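Putative Zn-dependent exopeptidase (Bacteroides vulgatus ATCC 8482, PDB 3GUX) is a putative zinc-dependent exopeptidase of peptidase family M28, probably an aminopeptidase that removes residues from the N-terminus of peptides. Local coordinates at residues D209-Y214 with Y241-D246; K228-A233 with V266-Y271. All coordinates share one frame; numbering follows the deposited sequence.

Overall arrangement
Contacts 1 and 2 lie side by side on the same side of the chain's centre, their own centres about 7 Å apart, and both fall within the peptidase family M28 range. Along the chain their segments alternate: 209-214, 228-233, 241-246, then 266-271. Contact 1 pairs the two short strands 212-214 and 242-244, which flank helix 223-236 in sequence. Contact 2 packs that helix on strand 265-269, an outermost strand of the six-stranded mixed sheet. Hydrogen bonds from Trp230 NE1 to Phe212 O and from Thr211 N to Asn270 OD1 join the two contacts, so the small strand pair is fastened both to the helix layer and to segment 266-271, which continues from the central sheet.

Contact 1: residues D209-Y214 with Y241-D246; sequences DATFYY and YFVKED
Phe212 and Phe242 meet in the buried part of this parallel strand pair: the edge of the Phe212 ring, led by CD2, sits over the centre of the Phe242 face, in an edge-to-face stack with centroids 5.2 Å apart and planes at 50°. Flat apolar rings suit this place, because Ile268 of the main sheet touches both and Val302 of helix 296-311 touches Phe212. Beside the stack, Phe212 N donates a nearly straight bond of 2.7 Å to Tyr241 O. The next link, Val243 N to Phe212 O, is weak. Lys244 centres an inverse gamma turn, and beyond it Tyr214 N bonds to Glu245 O at 2.8 Å, with the donor tilted from the carbonyl plane.

Packing is equally tight at Tyr213, where Val243 CB lies over the middle of the ring, 3.8 Å from its centroid, in a CH-pi contact, and Val243 CG1 touches CE2 of that ring at 3.5 Å. The first torsion of Tyr213 (chi1 -83°) sets CG beside the backbone N, with the ring lying next to Val243; the apolar face takes the valine, while a phenol tolerates a partly exposed place. An alanine in place of Tyr213 would probably lose the ring that Val243 CB, CG1 and CG2 pack on, and leave Tyr271 without its edge-to-face mate.

The solvent side, with Asp209, Lys244, Glu245 and Asp246, is looser. Lys244 CA lies over the Tyr214 ring and CB and CG at its hydroxyl, while the extended chain carries NZ off from the strand pair. A water accepts from Asp209 N and bonds to Tyr241 OH. The two good backbone bonds, from Phe212 N and Tyr214 N, probably fix the alignment, and the side-chain contacts are largely rings meeting apolar or backbone atoms.

Contact 2: residues K228-A233 with V266-Y271; sequences KIWKKA and VDIINY
Ile229 meets Val266 tip to tip where helix 223-236 packs against edge strand 265-269 of the mixed sheet, a helix-on-sheet layer of the phosphorylase/hydrolase-like fold. The segment axes are 11.1 Å apart at closest, a gap filled by branched and aromatic side chains without a hydrogen bond between the segments. The two branches of Ile229 divide the work. Its CG1 stands anti to the carbonyl carbon (chi1 -67°), and the arm beyond it ends in CD1, 4.1 Å from Val266 CB. The other branch, CG2, touches Ile268 CD1. Val266 is split likewise: CG1, anti to the backbone N (chi1 -178°), meets Trp230, while CB and CG2 meet Ile229 CD1.

Trp230 leaves the helix with a chi1 of -92°, away from the usual staggered values, and its six-membered ring slides past both Val266 and Ile268. A large ring suits the place because it can span two strand residues while its polar nitrogen serves another partner: NE1 donates to Phe212 O. Val309 of helix 296-311 also touches Ile229, and Ile200 of strand 198-203 touches both Ile229 and Ile268. On the six-membered ring, CZ3 and CH2 both meet Ile268 CG1, and Trp230 CZ3 rests 4.0 Å from Val266 CG1.

Contact 1: residues D209-Y214 with Y241-D246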
ATOM      1  N   ASP A 209       7.301  17.425  -4.059  1.00 19.67           N
ATOM      2  CA  ASP A 209       8.624  17.083  -4.614  1.00 23.55           C
ATOM      3  C   ASP A 209       9.279  15.850  -3.954  1.00 22.69           C
ATOM      4  O   ASP A 209      10.492  15.795  -3.820  1.00 25.23           O
ATOM      5  CB  ASP A 209       9.563  18.301  -4.548  1.00 24.04           C
ATOM      6  CG  ASP A 209       9.002  19.503  -5.273  1.00 21.81           C
ATOM      7  OD1 ASP A 209       8.563  19.332  -6.423  1.00 19.40           O
ATOM      8  OD2 ASP A 209       9.026  20.614  -4.704  1.00 27.63           O
ATOM      9  N   ALA A 210       8.469  14.865  -3.579  1.00 20.11           N
ATOM     10  CA  ALA A 210       8.972  13.647  -2.977  1.00 17.67           C
ATOM     11  C   ALA A 210       9.880  12.968  -3.988  1.00 17.18           C
ATOM     12  O   ALA A 210       9.765  13.192  -5.192  1.00 17.10           O
ATOM     13  CB  ALA A 210       7.837  12.726  -2.581  1.00 13.30           C
ATOM     14  N   THR A 211      10.828  12.194  -3.473  1.00 16.33           N
ATOM     15  CA  THR A 211      11.753  11.448  -4.304  1.00 16.99           C
ATOM     16  C   THR A 211      11.819  10.024  -3.768  1.00 16.92           C
ATOM     17  O   THR A 211      12.197   9.788  -2.619  1.00 17.51           O
ATOM     18  CB  THR A 211      13.140  12.121  -4.403  1.00 18.40           C
ATOM     19  OG1 THR A 211      13.648  12.364  -3.092  1.00 13.68           O
ATOM     20  CG2 THR A 211      13.022  13.450  -5.192  1.00 12.84           C
ATOM     21  N   PHE A 212      11.366   9.098  -4.613  1.00 15.14           N
ATOM     22  CA  PHE A 212      11.334   7.681  -4.316  1.00 13.51           C
ATOM     23  C   PHE A 212      12.571   7.054  -4.941  1.00 13.95           C
ATOM     24  O   PHE A 212      12.709   6.975  -6.152  1.00 14.06           O
ATOM     25  CB  PHE A 212      10.036   7.064  -4.828  1.00 13.14           C
ATOM     26  CG  PHE A 212       8.830   7.884  -4.468  1.00 12.33           C
ATOM     27  CD1 PHE A 212       8.453   8.012  -3.143  1.00 12.26           C
ATOM     28  CD2 PHE A 212       8.110   8.563  -5.453  1.00 12.97           C
ATOM     29  CE1 PHE A 212       7.365   8.810  -2.782  1.00 14.54           C
ATOM     30  CE2 PHE A 212       7.033   9.367  -5.116  1.00 10.66           C
ATOM     31  CZ  PHE A 212       6.652   9.484  -3.784  1.00 13.68           C
ATOM     32  N   TYR A 213      13.508   6.695  -4.080  1.00 13.54           N
ATOM     33  CA  TYR A 213      14.752   6.087  -4.495  1.00 14.81           C
ATOM     34  C   TYR A 213      14.597   4.571  -4.483  1.00 15.19           C
ATOM     35  O   TYR A 213      13.607   4.054  -3.925  1.00 15.54           O
ATOM     36  CB  TYR A 213      15.884   6.530  -3.548  1.00 16.64           C
ATOM     37  CG  TYR A 213      16.485   7.868  -3.896  1.00 17.45           C
ATOM     38  CD1 TYR A 213      15.758   9.028  -3.748  1.00 21.58           C
ATOM     39  CD2 TYR A 213      17.793   7.966  -4.381  1.00 23.54           C
ATOM     40  CE1 TYR A 213      16.293  10.245  -4.074  1.00 21.79           C
ATOM     41  CE2 TYR A 213      18.339   9.196  -4.703  1.00 27.28           C
ATOM     42  CZ  TYR A 213      17.566  10.331  -4.544  1.00 28.66           C
ATOM     43  OH  TYR A 213      18.048  11.573  -4.857  1.00 37.72           O
ATOM     44  N   TYR A 214      15.558   3.860  -5.095  1.00 14.13           N
ATOM     45  CA  TYR A 214      15.568   2.407  -4.980  1.00 12.64           C
ATOM     46  C   TYR A 214      15.835   2.140  -3.512  1.00 14.75           C
ATOM     47  O   TYR A 214      16.917   2.457  -3.008  1.00 14.94           O
ATOM     48  CB  TYR A 214      16.638   1.721  -5.821  1.00 15.44           C
ATOM     49  CG  TYR A 214      16.480   1.781  -7.322  1.00  9.99           C
ATOM     50  CD1 TYR A 214      15.234   1.678  -7.937  1.00 11.75           C
ATOM     51  CD2 TYR A 214      17.601   1.820  -8.127  1.00 12.41           C
ATOM     52  CE1 TYR A 214      15.116   1.712  -9.311  1.00 16.02           C
ATOM     53  CE2 TYR A 214      17.494   1.826  -9.488  1.00 11.71           C
ATOM     54  CZ  TYR A 214      16.257   1.776 -10.079  1.00 15.15           C
ATOM     55  OH  TYR A 214      16.176   1.780 -11.444  1.00 12.18           O
ATOM     56  N   TYR A 241      10.174  12.186  -9.719  1.00 12.30           N
ATOM     57  CA  TYR A 241       9.746  11.541  -8.497  1.00 12.18           C
ATOM     58  C   TYR A 241      10.410  10.199  -8.262  1.00 13.63           C
ATOM     59  O   TYR A 241      10.727   9.899  -7.137  1.00 11.71           O
ATOM     60  CB  TYR A 241       8.237  11.355  -8.507  1.00 13.50           C
ATOM     61  CG  TYR A 241       7.481  12.652  -8.528  1.00 10.14           C
ATOM     62  CD1 TYR A 241       7.274  13.367  -7.344  1.00  9.70           C
ATOM     63  CD2 TYR A 241       6.983  13.164  -9.713  1.00  9.41           C
ATOM     64  CE1 TYR A 241       6.586  14.554  -7.331  1.00 17.41           C
ATOM     65  CE2 TYR A 241       6.291  14.374  -9.722  1.00 15.31           C
ATOM     66  CZ  TYR A 241       6.081  15.051  -8.521  1.00 14.62           C
ATOM     67  OH  TYR A 241       5.381  16.241  -8.507  1.00 17.34           O
ATOM     68  N   PHE A 242      10.656   9.428  -9.332  1.00 13.59           N
ATOM     69  CA  PHE A 242      11.231   8.087  -9.211  1.00 14.05           C
ATOM     70  C   PHE A 242      12.690   8.087  -9.637  1.00 12.98           C
ATOM     71  O   PHE A 242      13.009   7.826 -10.807  1.00 11.22           O
ATOM     72  CB  PHE A 242      10.407   7.094 -10.027  1.00 15.61           C
ATOM     73  CG  PHE A 242       9.045   6.838  -9.452  1.00 16.12           C
ATOM     74  CD1 PHE A 242       8.007   7.721  -9.667  1.00 15.41           C
ATOM     75  CD2 PHE A 242       8.810   5.722  -8.662  1.00 16.00           C
ATOM     76  CE1 PHE A 242       6.764   7.488  -9.107  1.00 14.06           C
ATOM     77  CE2 PHE A 242       7.568   5.479  -8.113  1.00 18.13           C
ATOM     78  CZ  PHE A 242       6.545   6.369  -8.339  1.00 11.96           C
ATOM     79  N   VAL A 243      13.559   8.376  -8.664  1.00 12.13           N
ATOM     80  CA  VAL A 243      15.003   8.467  -8.867  1.00 14.94           C
ATOM     81  C   VAL A 243      15.616   7.069  -8.918  1.00 14.92           C
ATOM     82  O   VAL A 243      15.560   6.325  -7.915  1.00 12.99           O
ATOM     83  CB  VAL A 243      15.695   9.301  -7.752  1.00 16.22           C
ATOM     84  CG1 VAL A 243      17.197   9.380  -7.993  1.00 16.41           C
ATOM     85  CG2 VAL A 243      15.099  10.698  -7.680  1.00 17.22           C
ATOM     86  N   LYS A 244      16.215   6.712 -10.062  1.00 12.33           N
ATOM     87  CA  LYS A 244      16.801   5.390 -10.229  1.00 13.87           C
ATOM     88  C   LYS A 244      18.173   5.367  -9.602  1.00 14.90           C
ATOM     89  O   LYS A 244      19.182   5.267 -10.303  1.00 16.09           O
ATOM     90  CB  LYS A 244      16.912   5.017 -11.695  1.00 13.45           C
ATOM     91  CG  LYS A 244      15.627   4.991 -12.451  1.00 19.65           C
ATOM     92  CD  LYS A 244      15.896   4.532 -13.836  1.00 16.77           C
ATOM     93  CE  LYS A 244      14.664   4.477 -14.656  1.00 14.84           C
ATOM     94  NZ  LYS A 244      15.041   4.245 -16.082  1.00 17.99           N
ATOM     95  N   GLU A 245      18.225   5.475  -8.288  1.00 16.13           N
ATOM     96  CA  GLU A 245      19.475   5.468  -7.536  1.00 17.83           C
ATOM     97  C   GLU A 245      19.197   4.774  -6.228  1.00 19.92           C
ATOM     98  O   GLU A 245      18.076   4.851  -5.721  1.00 20.74           O
ATOM     99  CB  GLU A 245      19.987   6.892  -7.273  1.00 18.47           C
ATOM    100  CG  GLU A 245      20.296   7.716  -8.556  1.00 22.60           C
ATOM    101  CD  GLU A 245      20.778   9.141  -8.290  1.00 25.03           C
ATOM    102  OE1 GLU A 245      21.095   9.473  -7.126  1.00 32.38           O
ATOM    103  OE2 GLU A 245      20.828   9.932  -9.262  1.00 39.06           O
ATOM    104  N   ASP A 246      20.203   4.097  -5.680  1.00 20.87           N
ATOM    105  CA  ASP A 246      20.058   3.424  -4.396  1.00 21.70           C
ATOM    106  C   ASP A 246      19.868   4.486  -3.330  1.00 23.18           C
ATOM    107  O   ASP A 246      20.657   5.406  -3.234  1.00 25.14           O
ATOM    108  CB  ASP A 246      21.290   2.570  -4.062  1.00 23.22           C
ATOM    109  CG  ASP A 246      21.489   1.392  -5.030  1.00 25.84           C
ATOM    110  OD1 ASP A 246      20.501   0.927  -5.636  1.00 28.13           O
ATOM    111  OD2 ASP A 246      22.640   0.919  -5.181  1.00 37.00           O
TER
HETATM  112  O   HOH W   1       5.198  17.534  -6.375  1.00 15.52           O

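Contact 2: residues K228-A233 with V266-Y271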
ATOM      1  N   LYS A 228      11.152  -2.140 -12.903  1.00 12.45           N
ATOM      2  CA  LYS A 228       9.992  -2.089 -13.795  1.00 13.03           C
ATOM      3  C   LYS A 228       9.117  -0.888 -13.491  1.00 14.33           C
ATOM      4  O   LYS A 228       8.672  -0.171 -14.386  1.00 10.49           O
ATOM      5  CB  LYS A 228       9.172  -3.368 -13.620  1.00 14.43           C
ATOM      6  CG  LYS A 228       8.006  -3.543 -14.575  1.00 19.51           C
ATOM      7  CD  LYS A 228       7.006  -4.585 -14.079  1.00 26.78           C
ATOM      8  CE  LYS A 228       7.616  -5.959 -13.910  1.00 32.98           C
ATOM      9  NZ  LYS A 228       6.577  -6.958 -13.554  1.00 35.76           N
ATOM     10  N   ILE A 229       8.836  -0.709 -12.206  1.00 13.20           N
ATOM     11  CA  ILE A 229       8.027   0.371 -11.705  1.00 12.45           C
ATOM     12  C   ILE A 229       8.706   1.730 -11.979  1.00 13.31           C
ATOM     13  O   ILE A 229       8.067   2.669 -12.463  1.00  8.82           O
ATOM     14  CB  ILE A 229       7.734   0.161 -10.177  1.00 12.35           C
ATOM     15  CG1 ILE A 229       6.827  -1.070  -9.973  1.00 12.67           C
ATOM     16  CG2 ILE A 229       7.119   1.406  -9.570  1.00 10.96           C
ATOM     17  CD1 ILE A 229       6.778  -1.653  -8.486  1.00  8.86           C
ATOM     18  N   TRP A 230      10.008   1.819 -11.713  1.00 13.05           N
ATOM     19  CA  TRP A 230      10.739   3.067 -11.948  1.00 12.88           C
ATOM     20  C   TRP A 230      10.827   3.363 -13.444  1.00 12.15           C
ATOM     21  O   TRP A 230      10.766   4.522 -13.836  1.00 11.87           O
ATOM     22  CB  TRP A 230      12.128   3.041 -11.313  1.00 12.64           C
ATOM     23  CG  TRP A 230      12.218   3.585  -9.907  1.00 12.83           C
ATOM     24  CD1 TRP A 230      13.031   4.603  -9.481  1.00 12.80           C
ATOM     25  CD2 TRP A 230      11.494   3.147  -8.740  1.00 16.08           C
ATOM     26  NE1 TRP A 230      12.876   4.808  -8.139  1.00 11.78           N
ATOM     27  CE2 TRP A 230      11.935   3.936  -7.660  1.00 10.47           C
ATOM     28  CE3 TRP A 230      10.510   2.177  -8.508  1.00 11.71           C
ATOM     29  CZ2 TRP A 230      11.412   3.801  -6.371  1.00  8.04           C
ATOM     30  CZ3 TRP A 230      10.012   2.028  -7.228  1.00 16.49           C
ATOM     31  CH2 TRP A 230      10.469   2.831  -6.178  1.00 13.49           C
ATOM     32  N   LYS A 231      10.936   2.307 -14.257  1.00 11.66           N
ATOM     33  CA  LYS A 231      10.911   2.393 -15.717  1.00 11.27           C
ATOM     34  C   LYS A 231       9.634   3.039 -16.196  1.00 11.43           C
ATOM     35  O   LYS A 231       9.663   3.967 -16.992  1.00  9.43           O
ATOM     36  CB  LYS A 231      11.036   0.990 -16.372  1.00 12.26           C
ATOM     37  CG  LYS A 231      11.117   0.957 -17.889  1.00 13.68           C
ATOM     38  CD  LYS A 231      11.213  -0.507 -18.435  1.00 11.52           C
ATOM     39  CE  LYS A 231      11.058  -0.520 -19.978  1.00 14.49           C
ATOM     40  NZ  LYS A 231      10.813  -1.880 -20.492  1.00 21.59           N
ATOM     41  N   LYS A 232       8.504   2.558 -15.688  1.00 15.12           N
ATOM     42  CA  LYS A 232       7.206   3.078 -16.115  1.00 12.66           C
ATOM     43  C   LYS A 232       7.027   4.532 -15.731  1.00  9.30           C
ATOM     44  O   LYS A 232       6.511   5.323 -16.515  1.00 10.54           O
ATOM     45  CB  LYS A 232       6.065   2.235 -15.545  1.00 13.54           C
ATOM     46  CG  LYS A 232       4.650   2.682 -16.011  1.00 14.52           C
ATOM     47  CD  LYS A 232       4.408   2.553 -17.488  1.00 13.90           C
ATOM     48  CE  LYS A 232       4.293   1.121 -17.960  1.00 15.25           C
ATOM     49  NZ  LYS A 232       3.941   1.149 -19.418  1.00 11.86           N
ATOM     50  N   ALA A 233       7.474   4.884 -14.545  1.00 10.80           N
ATOM     51  CA  ALA A 233       7.368   6.238 -14.050  1.00 12.92           C
ATOM     52  C   ALA A 233       8.072   7.207 -15.012  1.00 10.87           C
ATOM     53  O   ALA A 233       7.521   8.255 -15.381  1.00 11.93           O
ATOM     54  CB  ALA A 233       7.950   6.319 -12.668  1.00  6.08           C
ATOM     55  N   VAL A 266       8.046  -4.392  -3.228  1.00 10.83           N
ATOM     56  CA  VAL A 266       8.737  -3.131  -3.457  1.00 10.08           C
ATOM     57  C   VAL A 266       8.169  -2.034  -2.584  1.00 10.49           C
ATOM     58  O   VAL A 266       6.971  -1.778  -2.618  1.00 14.54           O
ATOM     59  CB  VAL A 266       8.628  -2.698  -4.975  1.00  8.24           C
ATOM     60  CG1 VAL A 266       9.368  -1.427  -5.230  1.00  4.80           C
ATOM     61  CG2 VAL A 266       9.177  -3.790  -5.916  1.00 10.15           C
ATOM     62  N   ASP A 267       9.027  -1.362  -1.826  1.00  9.16           N
ATOM     63  CA  ASP A 267       8.609  -0.213  -1.042  1.00 12.26           C
ATOM     64  C   ASP A 267       8.821   1.094  -1.844  1.00 12.80           C
ATOM     65  O   ASP A 267       9.957   1.395  -2.250  1.00 12.10           O
ATOM     66  CB  ASP A 267       9.388  -0.187   0.280  1.00 14.30           C
ATOM     67  CG  ASP A 267       8.783   0.745   1.320  1.00 13.30           C
ATOM     68  OD1 ASP A 267       7.686   1.345   1.094  1.00 15.47           O
ATOM     69  OD2 ASP A 267       9.414   0.879   2.391  1.00 16.05           O
ATOM     70  N   ILE A 268       7.726   1.828  -2.115  1.00 12.50           N
ATOM     71  CA  ILE A 268       7.760   3.155  -2.734  1.00 11.39           C
ATOM     72  C   ILE A 268       7.618   4.076  -1.528  1.00 12.74           C
ATOM     73  O   ILE A 268       6.518   4.184  -0.987  1.00  9.20           O
ATOM     74  CB  ILE A 268       6.616   3.402  -3.764  1.00 14.00           C
ATOM     75  CG1 ILE A 268       6.627   2.300  -4.851  1.00 13.36           C
ATOM     76  CG2 ILE A 268       6.706   4.823  -4.333  1.00 10.60           C
ATOM     77  CD1 ILE A 268       5.487   2.455  -5.933  1.00 12.89           C
ATOM     78  N   ILE A 269       8.732   4.693  -1.118  1.00 12.79           N
ATOM     79  CA  ILE A 269       8.840   5.457   0.120  1.00 10.26           C
ATOM     80  C   ILE A 269       9.701   6.703  -0.094  1.00 13.77           C
ATOM     81  O   ILE A 269      10.746   6.639  -0.717  1.00 13.35           O
ATOM     82  CB  ILE A 269       9.395   4.577   1.285  1.00 10.92           C
ATOM     83  CG1 ILE A 269       9.432   5.344   2.631  1.00 17.17           C
ATOM     84  CG2 ILE A 269      10.762   3.952   0.908  1.00  6.44           C
ATOM     85  CD1 ILE A 269       9.669   4.442   3.889  1.00 12.56           C
ATOM     86  N   ASN A 270       9.212   7.862   0.364  1.00 14.30           N
ATOM     87  CA  ASN A 270       9.976   9.078   0.229  1.00 16.26           C
ATOM     88  C   ASN A 270      11.311   9.007   0.997  1.00 16.68           C
ATOM     89  O   ASN A 270      11.334   8.575   2.154  1.00 17.13           O
ATOM     90  CB  ASN A 270       9.156  10.292   0.688  1.00 20.00           C
ATOM     91  CG  ASN A 270       9.902  11.582   0.477  1.00 23.45           C
ATOM     92  OD1 ASN A 270      10.490  11.819  -0.591  1.00 19.36           O
ATOM     93  ND2 ASN A 270       9.915  12.415   1.496  1.00 28.68           N
ATOM     94  N   TYR A 271      12.400   9.410   0.334  1.00 16.72           N
ATOM     95  CA  TYR A 271      13.747   9.468   0.863  1.00 18.96           C
ATOM     96  C   TYR A 271      14.330  10.866   0.596  1.00 21.85           C
ATOM     97  O   TYR A 271      14.385  11.317  -0.584  1.00 18.25           O
ATOM     98  CB  TYR A 271      14.611   8.399   0.177  1.00 19.74           C
ATOM     99  CG  TYR A 271      16.046   8.434   0.588  1.00 27.17           C
ATOM    100  CD1 TYR A 271      16.430   7.995   1.853  1.00 30.50           C
ATOM    101  CD2 TYR A 271      17.040   8.888  -0.291  1.00 34.60           C
ATOM    102  CE1 TYR A 271      17.765   8.022   2.250  1.00 34.37           C
ATOM    103  CE2 TYR A 271      18.372   8.914   0.099  1.00 35.94           C
ATOM    104  CZ  TYR A 271      18.723   8.476   1.375  1.00 31.19           C
ATOM    105  OH  TYR A 271      20.034   8.495   1.782  1.00 41.15           O
TER